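Local coordinates for hemolysin (Enterococcus faecalis, PDB 2R2Z), which belongs to the UPF0053 family of membrane proteins and, through the transporter-associated domain described here, may bind flavin adenine dinucleotide, at residues N69-T73 and L85-Y90; V20-I26 and V42-Y48. One frame throughout, in Å; residues are numbered along the deposited sequence.

Interaction 1. Residues N69-T73 and L85-Y90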
ATOM      1  N   ASN A  69     -12.135   3.243   3.979  0.50 15.54           N
ATOM      2  CA  ASN A  69     -11.578   4.145   4.998  0.50 14.65           C
ATOM      3  C   ASN A  69     -10.051   4.146   5.036  0.50 13.53           C
ATOM      4  O   ASN A  69      -9.444   4.593   6.009  0.50 13.47           O
ATOM      5  CB  ASN A  69     -12.142   3.832   6.388  0.50 15.29           C
ATOM      6  CG  ASN A  69     -11.666   2.491   6.920  0.50 16.26           C
ATOM      7  OD1 ASN A  69     -11.539   1.527   6.172  0.50 16.26           O
ATOM      8  ND2 ASN A  69     -11.394   2.427   8.221  0.50 17.76           N
ATOM      9  N   ILE A  70      -9.438   3.644   3.969  1.00 11.93           N
ATOM     10  CA  ILE A  70      -7.985   3.509   3.870  0.50 11.04           C
ATOM     11  C   ILE A  70      -7.398   4.559   2.917  1.00 10.37           C
ATOM     12  O   ILE A  70      -7.997   4.834   1.867  1.00 10.62           O
ATOM     13  CB  ILE A  70      -7.624   2.097   3.325  0.50 11.25           C
ATOM     14  CG1 ILE A  70      -8.474   1.015   4.011  0.50 11.80           C
ATOM     15  CG2 ILE A  70      -6.124   1.821   3.447  0.50 12.72           C
ATOM     16  CD1 ILE A  70      -8.431  -0.334   3.316  0.50 12.83           C
ATOM     17  N   LYS A  71      -6.229   5.079   3.264  1.00  9.24           N
ATOM     18  CA  LYS A  71      -5.437   5.841   2.323  1.00  8.82           C
ATOM     19  C   LYS A  71      -4.086   5.149   2.191  1.00  8.10           C
ATOM     20  O   LYS A  71      -3.407   4.895   3.196  1.00  9.27           O
ATOM     21  CB  LYS A  71      -5.264   7.286   2.775  1.00 10.32           C
ATOM     22  CG  LYS A  71      -4.452   8.096   1.773  1.00 13.09           C
ATOM     23  CD  LYS A  71      -4.502   9.585   2.023  1.00 18.44           C
ATOM     24  CE  LYS A  71      -3.396  10.001   2.925  1.00 22.48           C
ATOM     25  NZ  LYS A  71      -3.707   9.637   4.310  1.00 25.94           N
ATOM     26  N   LEU A  72      -3.708   4.844   0.949  1.00  7.38           N
ATOM     27  CA  LEU A  72      -2.434   4.183   0.637  1.00  7.79           C
ATOM     28  C   LEU A  72      -1.532   5.195  -0.056  1.00  8.08           C
ATOM     29  O   LEU A  72      -1.945   5.793  -1.046  1.00  9.61           O
ATOM     30  CB  LEU A  72      -2.682   3.014  -0.306  1.00  8.50           C
ATOM     31  CG  LEU A  72      -3.564   1.887   0.220  1.00  8.94           C
ATOM     32  CD1 LEU A  72      -3.832   0.905  -0.921  1.00 12.01           C
ATOM     33  CD2 LEU A  72      -2.920   1.183   1.393  1.00 11.15           C
ATOM     34  N   THR A  73      -0.324   5.363   0.449  1.00  8.01           N
ATOM     35  CA  THR A  73       0.610   6.326  -0.122  1.00  8.14           C
ATOM     36  C   THR A  73       1.862   5.601  -0.554  1.00  8.01           C
ATOM     37  O   THR A  73       2.339   4.700   0.132  1.00  8.54           O
ATOM     38  CB  THR A  73       0.968   7.420   0.910  1.00  9.31           C
ATOM     39  OG1 THR A  73      -0.233   8.083   1.317  1.00  9.93           O
ATOM     40  CG2 THR A  73       1.946   8.434   0.335  1.00 11.73           C
ATOM     41  N   LEU A  85       4.798   1.087   1.275  1.00  7.90           N
ATOM     42  CA  LEU A  85       3.563   1.876   1.284  1.00  8.11           C
ATOM     43  C   LEU A  85       3.346   2.436   2.671  1.00  8.05           C
ATOM     44  O   LEU A  85       3.654   1.774   3.651  1.00  9.33           O
ATOM     45  CB  LEU A  85       2.349   0.974   0.958  1.00  8.53           C
ATOM     46  CG  LEU A  85       2.183   0.441  -0.461  1.00  8.35           C
ATOM     47  CD1 LEU A  85       3.158  -0.715  -0.731  1.00  9.18           C
ATOM     48  CD2 LEU A  85       0.762  -0.048  -0.670  1.00  9.04           C
ATOM     49  N   ARG A  86       2.776   3.626   2.760  1.00  7.37           N
ATOM     50  CA  ARG A  86       2.221   4.096   4.012  1.00  8.51           C
ATOM     51  C   ARG A  86       0.718   3.884   3.961  1.00  8.00           C
ATOM     52  O   ARG A  86       0.094   4.110   2.928  1.00  9.31           O
ATOM     53  CB  ARG A  86       2.558   5.567   4.220  1.00  8.57           C
ATOM     54  CG  ARG A  86       2.059   6.150   5.551  1.00  9.28           C
ATOM     55  CD  ARG A  86       2.263   7.668   5.598  1.00 10.68           C
ATOM     56  NE  ARG A  86       3.667   8.090   5.466  1.00 11.46           N
ATOM     57  CZ  ARG A  86       4.421   8.568   6.451  1.00 10.53           C
ATOM     58  NH1 ARG A  86       3.971   8.648   7.692  1.00 11.08           N
ATOM     59  NH2 ARG A  86       5.647   8.958   6.180  1.00 10.54           N
ATOM     60  N   VAL A  87       0.151   3.410   5.062  1.00  7.66           N
ATOM     61  CA  VAL A  87      -1.275   3.176   5.141  1.00  8.91           C
ATOM     62  C   VAL A  87      -1.864   3.921   6.322  1.00  8.18           C
ATOM     63  O   VAL A  87      -1.368   3.783   7.446  1.00  9.11           O
ATOM     64  CB  VAL A  87      -1.542   1.679   5.321  1.00 10.91           C
ATOM     65  CG1 VAL A  87      -3.025   1.393   5.259  1.00 12.94           C
ATOM     66  CG2 VAL A  87      -0.732   0.844   4.309  1.00 13.39           C
ATOM     67  N   HIS A  88      -2.877   4.753   6.057  1.00  8.46           N
ATOM     68  CA  HIS A  88      -3.647   5.343   7.128  0.50  9.05           C
ATOM     69  C   HIS A  88      -5.067   4.816   7.118  1.00  8.89           C
ATOM     70  O   HIS A  88      -5.693   4.653   6.068  1.00  9.58           O
ATOM     71  CB  HIS A  88      -3.643   6.858   7.040  0.50 10.05           C
ATOM     72  CG  HIS A  88      -3.907   7.515   8.351  0.50 11.62           C
ATOM     73  ND1 HIS A  88      -5.170   7.638   8.889  0.50 13.99           N
ATOM     74  CD2 HIS A  88      -3.060   8.051   9.254  0.50 12.42           C
ATOM     75  CE1 HIS A  88      -5.090   8.239  10.060  0.50 13.52           C
ATOM     76  NE2 HIS A  88      -3.820   8.500  10.306  0.50 13.35           N
ATOM     77  N   PHE A  89      -5.575   4.525   8.309  1.00  9.58           N
ATOM     78  CA  PHE A  89      -6.951   4.082   8.500  1.00 10.87           C
ATOM     79  C   PHE A  89      -7.793   5.189   9.103  1.00 12.64           C
ATOM     80  O   PHE A  89      -7.378   5.840  10.051  1.00 13.01           O
ATOM     81  CB  PHE A  89      -7.001   2.855   9.418  1.00 11.30           C
ATOM     82  CG  PHE A  89      -6.354   1.649   8.828  1.00 11.71           C
ATOM     83  CD1 PHE A  89      -7.092   0.782   8.045  1.00 14.96           C
ATOM     84  CD2 PHE A  89      -5.014   1.368   9.033  1.00 12.48           C
ATOM     85  CE1 PHE A  89      -6.511  -0.330   7.473  1.00 16.39           C
ATOM     86  CE2 PHE A  89      -4.423   0.251   8.463  1.00 12.85           C
ATOM     87  CZ  PHE A  89      -5.177  -0.598   7.678  1.00 13.65           C
ATOM     88  N   TYR A  90      -8.965   5.413   8.524  1.00 15.60           N
ATOM     89  CA  TYR A  90      -9.910   6.416   9.018  1.00 19.20           C
ATOM     90  C   TYR A  90     -11.187   5.771   9.545  1.00 21.79           C
ATOM     91  O   TYR A  90     -11.417   4.575   9.364  1.00 23.00           O
ATOM     92  CB  TYR A  90     -10.227   7.430   7.924  1.00 20.45           C
ATOM     93  CG  TYR A  90      -8.995   8.098   7.395  1.00 22.05           C
ATOM     94  CD1 TYR A  90      -8.440   9.201   8.041  1.00 22.75           C
ATOM     95  CD2 TYR A  90      -8.357   7.602   6.259  1.00 22.98           C
ATOM     96  CE1 TYR A  90      -7.282   9.807   7.553  1.00 23.25           C
ATOM     97  CE2 TYR A  90      -7.213   8.191   5.768  1.00 23.76           C
ATOM     98  CZ  TYR A  90      -6.680   9.292   6.410  1.00 23.53           C
ATOM     99  OH  TYR A  90      -5.536   9.860   5.914  1.00 23.90           O
TER
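Two antiparallel strands of a beta hairpin, 70-78 and 81-89, pair here at their open ends, far from the turn, within the five-stranded antiparallel sheet of the transporter-associated domain; the short segments run 4.7 Å apart at 163°. Three residues, Tyr-90, Asn-69 and Lys-71, lose the most surface and close off the end of the pairing. Just beyond the regular strands, Tyr-90 N donates to Asn-69 O (2.7 Å), and in the conformer of Asn-69 given here, chi1 p, its ND2 returns a very short bond to Tyr-90 O (2.4 Å). Two hydrogen-bonded pairs follow: Lys-71 N to His-88 O and His-88 N to Lys-71 O, both 2.9 Å, then Thr-73 N to Arg-86 O at 2.8 Å and Arg-86 N to Thr-73 O at 2.9 Å. The side chains of these four residues lie on one face, where the guanidinium of Arg-86 salt-bridges Glu-17 and Glu-75. From the opposite face point buried Ile-70, Leu-72 and Val-87, and Phe-89, whose ring meets Phe-33: Ile-70 CG2 meets Val-87 CG1 at 3.6 Å and Leu-72 CD2 meets Val-87 CG2 at 3.7 Å, while Leu-72 also packs on helix 45-53. On the polar face the Tyr-90 ring swings back along the hairpin, so that Lys-71 NZ, near the ring plane, donates a very short bond of 2.4 Å to Tyr-90 OH.

Interaction 2. Residues V20-I26 and V42-Y48; sequences VQGRMLI and VDTMAGY
A helix N-terminus docks against a type I beta turn, Gln-21 to Met-24, that follows strand 17-21; Met-24 N to Gln-21 O (3.0 Å) closes the turn. From Met-24, its last residue, the chain runs extended through Leu-25 (psi 133° and 144°), the N-cap of helix 26-33. This link between strand and helix supplies carbonyls to the start of helix 45-53, tying the beginnings of both helices together beside strand 17-21. Along the second segment, Val-42 is extended, its CG1 4.2 Å from Ile-26 CD1. Asp-43 O accepts from Ile-26 N at 2.9 Å. Thr-44 (phi/psi -111/162°, chi1 p) makes a single backbone bridge with Leu-25, CA to CA 4.2 Å, and N-caps helix 45-53: its OG1 accepts from Gly-47 N at 3.2 Å. Selenomethionine Met-45, all three chi angles m, gives its N to Met-24 O (2.8 Å) and sets SE 4.0 Å from Ile-26 CG1. Ala-46 N donates to Gly-22 O at 2.9 Å; their CA atoms are 4.1 Å apart, and a CB on Gly-22 would clash, 3.0 Å from Ala-46 CB. Tyr-48 (chi1 t) ends the contact, its CD1 3.9 Å from Ile-26 CD1.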
ATOM      1  N   VAL A  20       3.940  -0.604   5.137  1.00  8.02           N
ATOM      2  CA  VAL A  20       3.713  -1.946   4.603  1.00  8.27           C
ATOM      3  C   VAL A  20       4.691  -2.193   3.465  1.00  8.49           C
ATOM      4  O   VAL A  20       4.807  -1.367   2.554  1.00  8.94           O
ATOM      5  CB  VAL A  20       2.256  -2.079   4.112  1.00  8.54           C
ATOM      6  CG1 VAL A  20       2.046  -3.369   3.273  1.00 10.96           C
ATOM      7  CG2 VAL A  20       1.318  -2.029   5.313  1.00 10.34           C
ATOM      8  N   GLN A  21       5.418  -3.305   3.522  1.00  8.94           N
ATOM      9  CA  GLN A  21       6.309  -3.665   2.436  0.50  9.04           C
ATOM     10  C   GLN A  21       5.503  -3.991   1.180  1.00  9.57           C
ATOM     11  O   GLN A  21       4.469  -4.663   1.239  1.00  9.30           O
ATOM     12  CB  GLN A  21       7.192  -4.851   2.859  0.50  9.56           C
ATOM     13  CG  GLN A  21       8.025  -4.553   4.126  0.50 10.08           C
ATOM     14  CD  GLN A  21       9.052  -3.462   3.896  0.50  9.97           C
ATOM     15  OE1 GLN A  21       9.802  -3.519   2.928  0.50 11.58           O
ATOM     16  NE2 GLN A  21       9.092  -2.464   4.777  0.50 10.87           N
ATOM     17  N   GLY A  22       5.992  -3.520   0.037  1.00  9.45           N
ATOM     18  CA  GLY A  22       5.351  -3.777  -1.255  1.00  9.16           C
ATOM     19  C   GLY A  22       5.111  -5.255  -1.531  1.00  8.77           C
ATOM     20  O   GLY A  22       4.136  -5.623  -2.202  1.00  9.13           O
ATOM     21  N   ARG A  23       6.009  -6.110  -1.035  1.00  9.57           N
ATOM     22  CA  ARG A  23       5.872  -7.544  -1.270  1.00 10.83           C
ATOM     23  C   ARG A  23       4.748  -8.221  -0.489  1.00  9.98           C
ATOM     24  O   ARG A  23       4.432  -9.378  -0.763  1.00 10.94           O
ATOM     25  CB  ARG A  23       7.180  -8.273  -0.958  1.00 10.95           C
ATOM     26  CG  ARG A  23       7.610  -8.158   0.501  1.00 12.44           C
ATOM     27  CD  ARG A  23       8.740  -9.137   0.861  1.00 13.88           C
ATOM     28  NE  ARG A  23       9.886  -9.055  -0.045  1.00 18.76           N
ATOM     29  CZ  ARG A  23      10.880  -8.185   0.055  1.00 20.29           C
ATOM     30  NH1 ARG A  23      10.881  -7.272   1.018  1.00 20.46           N
ATOM     31  NH2 ARG A  23      11.873  -8.226  -0.829  1.00 19.61           N
HETATM   32  N   MSE A  24       4.157  -7.529   0.488  1.00  9.68           N
HETATM   33  CA  MSE A  24       3.068  -8.117   1.254  1.00  9.60           C
HETATM   34  C   MSE A  24       1.933  -8.471   0.309  1.00  8.81           C
HETATM   35  O   MSE A  24       1.537  -7.664  -0.533  1.00  9.02           O
HETATM   36  CB  MSE A  24       2.592  -7.155   2.328  1.00  9.28           C
HETATM   37  CG  MSE A  24       1.599  -7.789   3.279  1.00  9.93           C
HETATM   38 SE   MSE A  24       1.079  -6.571   4.725  0.70 11.07          SE
HETATM   39  CE  MSE A  24       0.399  -7.897   6.000  1.00 12.17           C
ATOM     40  N   LEU A  25       1.402  -9.677   0.445  1.00  9.09           N
ATOM     41  CA  LEU A  25       0.275 -10.064  -0.382  1.00  9.00           C
ATOM     42  C   LEU A  25      -0.982  -9.297  -0.002  1.00  8.93           C
ATOM     43  O   LEU A  25      -1.219  -9.034   1.176  1.00  9.60           O
ATOM     44  CB  LEU A  25       0.012 -11.566  -0.223  1.00 10.69           C
ATOM     45  CG  LEU A  25       1.154 -12.459  -0.703  1.00 11.78           C
ATOM     46  CD1 LEU A  25       0.808 -13.892  -0.365  1.00 14.29           C
ATOM     47  CD2 LEU A  25       1.387 -12.327  -2.194  1.00 14.53           C
ATOM     48  N   ILE A  26      -1.804  -8.955  -0.993  1.00  9.35           N
ATOM     49  CA  ILE A  26      -3.103  -8.337  -0.724  1.00  9.41           C
ATOM     50  C   ILE A  26      -3.892  -9.198   0.268  1.00  9.88           C
ATOM     51  O   ILE A  26      -4.494  -8.683   1.213  1.00  9.19           O
ATOM     52  CB  ILE A  26      -3.915  -8.144  -2.030  1.00  9.47           C
ATOM     53  CG1 ILE A  26      -3.191  -7.204  -2.991  1.00 10.63           C
ATOM     54  CG2 ILE A  26      -5.320  -7.625  -1.718  1.00 11.31           C
ATOM     55  CD1 ILE A  26      -3.742  -7.252  -4.411  1.00 11.59           C
ATOM     56  N   VAL A  42      -3.379  -9.479  -9.724  1.00 16.40           N
ATOM     57  CA  VAL A  42      -2.371  -8.732  -8.979  1.00 14.75           C
ATOM     58  C   VAL A  42      -2.372  -9.340  -7.596  1.00 13.64           C
ATOM     59  O   VAL A  42      -3.434  -9.534  -7.004  1.00 14.45           O
ATOM     60  CB  VAL A  42      -2.732  -7.236  -8.899  1.00 14.96           C
ATOM     61  CG1 VAL A  42      -1.744  -6.499  -8.039  1.00 15.11           C
ATOM     62  CG2 VAL A  42      -2.790  -6.621 -10.310  1.00 16.21           C
ATOM     63  N   ASP A  43      -1.188  -9.647  -7.075  1.00 12.13           N
ATOM     64  CA  ASP A  43      -1.111 -10.351  -5.806  1.00 12.17           C
ATOM     65  C   ASP A  43      -0.518  -9.558  -4.645  1.00 10.15           C
ATOM     66  O   ASP A  43      -0.809  -9.890  -3.509  1.00 10.21           O
ATOM     67  CB  ASP A  43      -0.367 -11.679  -5.989  1.00 13.49           C
ATOM     68  CG  ASP A  43      -1.123 -12.640  -6.885  1.00 16.36           C
ATOM     69  OD1 ASP A  43      -2.345 -12.832  -6.670  0.70 17.05           O
ATOM     70  OD2 ASP A  43      -0.491 -13.201  -7.792  0.70 16.80           O
ATOM     71  N   THR A  44       0.286  -8.537  -4.937  1.00 10.03           N
ATOM     72  CA  THR A  44       0.994  -7.817  -3.879  1.00  9.49           C
ATOM     73  C   THR A  44       0.472  -6.401  -3.700  1.00  8.91           C
ATOM     74  O   THR A  44      -0.171  -5.841  -4.594  1.00  8.97           O
ATOM     75  CB  THR A  44       2.509  -7.738  -4.146  1.00 10.61           C
ATOM     76  OG1 THR A  44       2.740  -6.872  -5.261  1.00 11.01           O
ATOM     77  CG2 THR A  44       3.100  -9.118  -4.439  1.00 12.31           C
HETATM   78  N   MSE A  45       0.785  -5.827  -2.543  1.00  8.01           N
HETATM   79  CA  MSE A  45       0.402  -4.448  -2.251  1.00  8.55           C
HETATM   80  C   MSE A  45       1.109  -3.443  -3.137  1.00  8.86           C
HETATM   81  O   MSE A  45       0.512  -2.436  -3.500  1.00  8.48           O
HETATM   82  CB  MSE A  45       0.596  -4.114  -0.772  1.00  8.58           C
HETATM   83  CG  MSE A  45      -0.386  -4.879   0.135  1.00  9.13           C
HETATM   84 SE   MSE A  45      -2.265  -4.490  -0.254  0.70 10.01          SE
HETATM   85  CE  MSE A  45      -2.281  -2.596   0.220  1.00 10.80           C
ATOM     86  N   ALA A  46       2.346  -3.726  -3.530  1.00  8.83           N
ATOM     87  CA  ALA A  46       3.022  -2.874  -4.521  1.00  9.48           C
ATOM     88  C   ALA A  46       2.254  -2.850  -5.846  1.00  9.58           C
ATOM     89  O   ALA A  46       2.015  -1.789  -6.434  1.00  9.95           O
ATOM     90  CB  ALA A  46       4.452  -3.338  -4.775  1.00  9.78           C
ATOM     91  N   GLY A  47       1.879  -4.030  -6.335  1.00  9.30           N
ATOM     92  CA  GLY A  47       1.130  -4.133  -7.579  1.00  9.54           C
ATOM     93  C   GLY A  47      -0.215  -3.453  -7.435  1.00  9.10           C
ATOM     94  O   GLY A  47      -0.681  -2.780  -8.355  1.00  9.21           O
ATOM     95  N   TYR A  48      -0.854  -3.620  -6.279  1.00  8.73           N
ATOM     96  CA  TYR A  48      -2.152  -3.009  -6.023  1.00  8.46           C
ATOM     97  C   TYR A  48      -2.073  -1.488  -6.170  1.00  8.57           C
ATOM     98  O   TYR A  48      -2.852  -0.877  -6.913  1.00  8.37           O
ATOM     99  CB  TYR A  48      -2.628  -3.399  -4.619  1.00  8.43           C
ATOM    100  CG  TYR A  48      -4.000  -2.854  -4.285  1.00  8.16           C
ATOM    101  CD1 TYR A  48      -5.149  -3.615  -4.524  1.00  8.91           C
ATOM    102  CD2 TYR A  48      -4.148  -1.573  -3.761  1.00  7.94           C
ATOM    103  CE1 TYR A  48      -6.407  -3.093  -4.238  1.00  8.69           C
ATOM    104  CE2 TYR A  48      -5.400  -1.043  -3.491  1.00  8.21           C
ATOM    105  CZ  TYR A  48      -6.522  -1.804  -3.720  1.00  8.18           C
ATOM    106  OH  TYR A  48      -7.736  -1.246  -3.413  1.00  8.62           O
TER

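Interactions 1 and 2 lie with centres 14 Å apart and meet through the sheet, in which strands 17-21 and 81-89 are neighbours. Leu-85 N lies 2.8 Å from Val-20 O, a probable hydrogen bond between the two contacts. Val-87 and Val-20 pack side by side on these adjacent strands, CG2 to CG2 3.7 Å, and Tyr-48 of helix 45-53 packs over Leu-72, its CE2 3.6 Å from Leu-72 CD1. On the opposite face the side chain of His-88 comes within about 4 Å of a bound zinc ion, and Arg-86 lies beside the zinc-binding residue Glu-17. Interaction 2 is farther off: the side chain of Val-20 is about 13 Å from a bound zinc ion.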